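Local structure of SAM-dependent methyltransferase (Anabaena variabilis ATCC 29413, 3GGD) at residues Y129-H135 with M159-L164. The protein probably transfers a methyl group from S-adenosyl-L-methionine and binds its product S-adenosyl-L-homocysteine. Numbering follows the deposited sequence.
With SAH (S-adenosyl-L-homocysteine), chain E; EDO (1,2-ethanediol), chain L.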
# COMPACT_ATOMS: atom_id res chain seq x y z
N TYR A 129 -2.17 -6.16 -6.55
CA TYR A 129 -2.99 -5.53 -5.54
C TYR A 129 -2.05 -4.69 -4.68
O TYR A 129 -1.04 -5.21 -4.15
CB TYR A 129 -3.67 -6.58 -4.64
CG TYR A 129 -4.42 -6.01 -3.46
CD1 TYR A 129 -5.70 -5.50 -3.60
CD2 TYR A 129 -3.85 -5.96 -2.19
CE1 TYR A 129 -6.40 -4.99 -2.49
CE2 TYR A 129 -4.55 -5.50 -1.07
CZ TYR A 129 -5.83 -5.00 -1.23
OH TYR A 129 -6.55 -4.49 -0.15
N MSE A 130 -2.34 -3.40 -4.57
CA MSE A 130 -1.54 -2.53 -3.73
C MSE A 130 -2.42 -1.62 -2.88
O MSE A 130 -3.16 -0.76 -3.38
CB MSE A 130 -0.59 -1.69 -4.58
CG MSE A 130 0.38 -0.87 -3.74
SE MSE A 130 1.73 0.06 -4.91
CE MSE A 130 0.59 1.30 -5.59
N ARG A 131 -2.30 -1.79 -1.57
CA ARG A 131 -3.08 -1.02 -0.60
C ARG A 131 -2.13 -0.08 0.16
O ARG A 131 -1.33 -0.50 1.02
CB ARG A 131 -3.82 -1.97 0.35
CG ARG A 131 -4.73 -1.23 1.33
CD ARG A 131 -5.55 -2.23 2.19
NE ARG A 131 -6.48 -1.53 3.08
CZ ARG A 131 -6.21 -1.23 4.34
NH1 ARG A 131 -5.04 -1.56 4.87
NH2 ARG A 131 -7.13 -0.61 5.08
N THR A 132 -2.26 1.20 -0.16
CA THR A 132 -1.45 2.27 0.38
C THR A 132 0.04 2.02 0.24
O THR A 132 0.80 2.06 1.20
CB THR A 132 -1.88 2.66 1.80
OG1 THR A 132 -2.00 1.50 2.65
CG2 THR A 132 -3.24 3.44 1.74
N GLY A 133 0.46 1.77 -0.99
CA GLY A 133 1.88 1.60 -1.27
C GLY A 133 2.54 2.80 -1.90
O GLY A 133 3.75 2.82 -2.03
N PHE A 134 1.77 3.85 -2.23
CA PHE A 134 2.33 4.97 -3.01
C PHE A 134 2.31 6.34 -2.31
O PHE A 134 3.24 7.14 -2.47
CB PHE A 134 1.53 5.08 -4.31
CG PHE A 134 2.39 5.14 -5.59
CD1 PHE A 134 3.43 6.01 -5.71
CD2 PHE A 134 2.06 4.37 -6.68
CE1 PHE A 134 4.18 6.09 -6.88
CE2 PHE A 134 2.81 4.43 -7.87
CZ PHE A 134 3.87 5.29 -7.95
N HIS A 135 1.24 6.62 -1.56
CA HIS A 135 0.99 7.99 -1.08
C HIS A 135 2.10 8.47 -0.14
O HIS A 135 2.44 9.66 -0.14
CB HIS A 135 -0.36 8.07 -0.39
CG HIS A 135 -0.37 7.43 0.96
ND1 HIS A 135 -0.06 8.12 2.11
CD2 HIS A 135 -0.58 6.15 1.34
CE1 HIS A 135 -0.10 7.29 3.15
NE2 HIS A 135 -0.40 6.09 2.70
N MSE A 159 -3.50 -3.81 -12.35
CA MSE A 159 -3.22 -3.39 -10.99
C MSE A 159 -4.41 -2.67 -10.42
O MSE A 159 -4.92 -1.73 -11.03
CB MSE A 159 -2.03 -2.42 -10.92
CG MSE A 159 -1.87 -1.83 -9.56
SE MSE A 159 -0.16 -0.97 -9.21
CE MSE A 159 -0.16 0.37 -10.63
N TYR A 160 -4.82 -3.11 -9.23
CA TYR A 160 -5.73 -2.34 -8.42
C TYR A 160 -4.88 -1.68 -7.34
O TYR A 160 -4.11 -2.35 -6.65
CB TYR A 160 -6.76 -3.22 -7.71
CG TYR A 160 -7.61 -2.44 -6.68
CD1 TYR A 160 -8.75 -1.75 -7.06
CD2 TYR A 160 -7.27 -2.42 -5.32
CE1 TYR A 160 -9.55 -1.08 -6.12
CE2 TYR A 160 -8.05 -1.74 -4.38
CZ TYR A 160 -9.18 -1.08 -4.79
OH TYR A 160 -9.95 -0.47 -3.85
N LEU A 161 -5.02 -0.36 -7.20
CA LEU A 161 -4.39 0.34 -6.08
C LEU A 161 -5.41 1.27 -5.39
O LEU A 161 -6.33 1.79 -6.01
CB LEU A 161 -3.16 1.14 -6.49
CG LEU A 161 -3.31 2.44 -7.30
CD1 LEU A 161 -1.92 3.21 -7.28
CD2 LEU A 161 -3.78 2.17 -8.70
N ILE A 162 -5.25 1.38 -4.07
CA ILE A 162 -6.05 2.28 -3.24
C ILE A 162 -5.04 3.03 -2.35
O ILE A 162 -4.14 2.44 -1.74
CB ILE A 162 -7.17 1.54 -2.47
CG1 ILE A 162 -8.01 2.57 -1.69
CG2 ILE A 162 -6.58 0.36 -1.57
CD1 ILE A 162 -9.25 2.00 -0.93
N GLU A 163 -5.15 4.35 -2.38
CA GLU A 163 -4.20 5.25 -1.76
C GLU A 163 -4.96 6.33 -1.00
O GLU A 163 -6.16 6.49 -1.18
CB GLU A 163 -3.33 5.90 -2.86
CG GLU A 163 -2.48 4.90 -3.63
CD GLU A 163 -1.43 4.23 -2.77
OE1 GLU A 163 -1.00 4.86 -1.77
OE2 GLU A 163 -1.05 3.05 -3.08
N LEU A 164 -4.25 7.08 -0.16
CA LEU A 164 -4.85 8.25 0.46
C LEU A 164 -4.88 9.30 -0.62
O LEU A 164 -3.90 9.45 -1.36
CB LEU A 164 -4.07 8.70 1.69
CG LEU A 164 -3.97 7.64 2.82
CD1 LEU A 164 -3.39 8.22 4.13
CD2 LEU A 164 -5.32 6.98 3.10
N SAH E . -0.50 -3.01 1.95
CA SAH E . -0.32 -3.22 3.42
CB SAH E . 0.69 -2.26 4.06
CG SAH E . 0.49 -0.74 3.92
SD SAH E . 1.71 0.23 4.82
C SAH E . -1.65 -3.13 4.16
O SAH E . -1.77 -3.67 5.29
OXT SAH E . -2.60 -2.52 3.67
C5' SAH E . 2.88 0.57 3.54
C4' SAH E . 3.82 -0.63 3.25
O4' SAH E . 4.72 -0.30 2.17
C3' SAH E . 4.74 -1.09 4.39
O3' SAH E . 4.63 -2.47 4.67
C2' SAH E . 6.15 -0.79 3.90
O2' SAH E . 7.20 -1.58 4.47
C1' SAH E . 5.98 -0.92 2.39
N9 SAH E . 7.04 -0.25 1.62
C8 SAH E . 7.54 0.98 1.89
N7 SAH E . 8.47 1.31 0.98
C5 SAH E . 8.57 0.25 0.12
C6 SAH E . 9.41 -0.06 -1.03
N6 SAH E . 10.32 0.88 -1.38
N1 SAH E . 9.28 -1.24 -1.66
C2 SAH E . 8.36 -2.16 -1.23
N3 SAH E . 7.59 -1.92 -0.17
C4 SAH E . 7.66 -0.78 0.54
C1 EDO L . -10.17 0.56 2.60
O1 EDO L . -9.81 0.10 3.91
C2 EDO L . -10.10 -0.57 1.53
O2 EDO L . -8.86 -1.35 1.55
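A single buried carboxylate, that of Glu163, collects three consecutive backbone N-H groups from the turn beyond the neighbouring parallel strand. Gly133 N meets the syn lone pair of Glu163 OE2 at 2.9 Å, whereas Phe134 N (3.0 Å) and His135 N (2.9 Å) both descend on Glu163 OE1 from one face of the carboxylate, well out of its plane. A bend at chi2 (-65°) folds the glutamate chain toward this turn, and Phe134 CB packs against Glu163 CD. With an alanine in place of Glu163, the three amides would probably lose their shared acceptor, leaving the turn beside the cofactor freer to shift. Leu164 CG sits over the centre of the His135 ring in a CH-pi contact, 3.8 Å from its centroid, while His135 ND1 is hydrogen-bonded to Gly197 N. Before the turn, backbone hydrogen bonds join Met130 N to Tyr160 O and Ile162 N to Met130 O; Thr132 N, just past the strand, continues the ladder to Ile162 O (2.8 Å). Extended Arg131 runs beside Ile162, and its NH1 reaches S-adenosyl-L-homocysteine OXT at 2.9 Å. Strands 127-131 and 158-164, joined through helix 142-153, form a beta-alpha-beta unit of the Rossmann-like class I methyltransferase fold, with the cofactor at the strands' C-terminal ends.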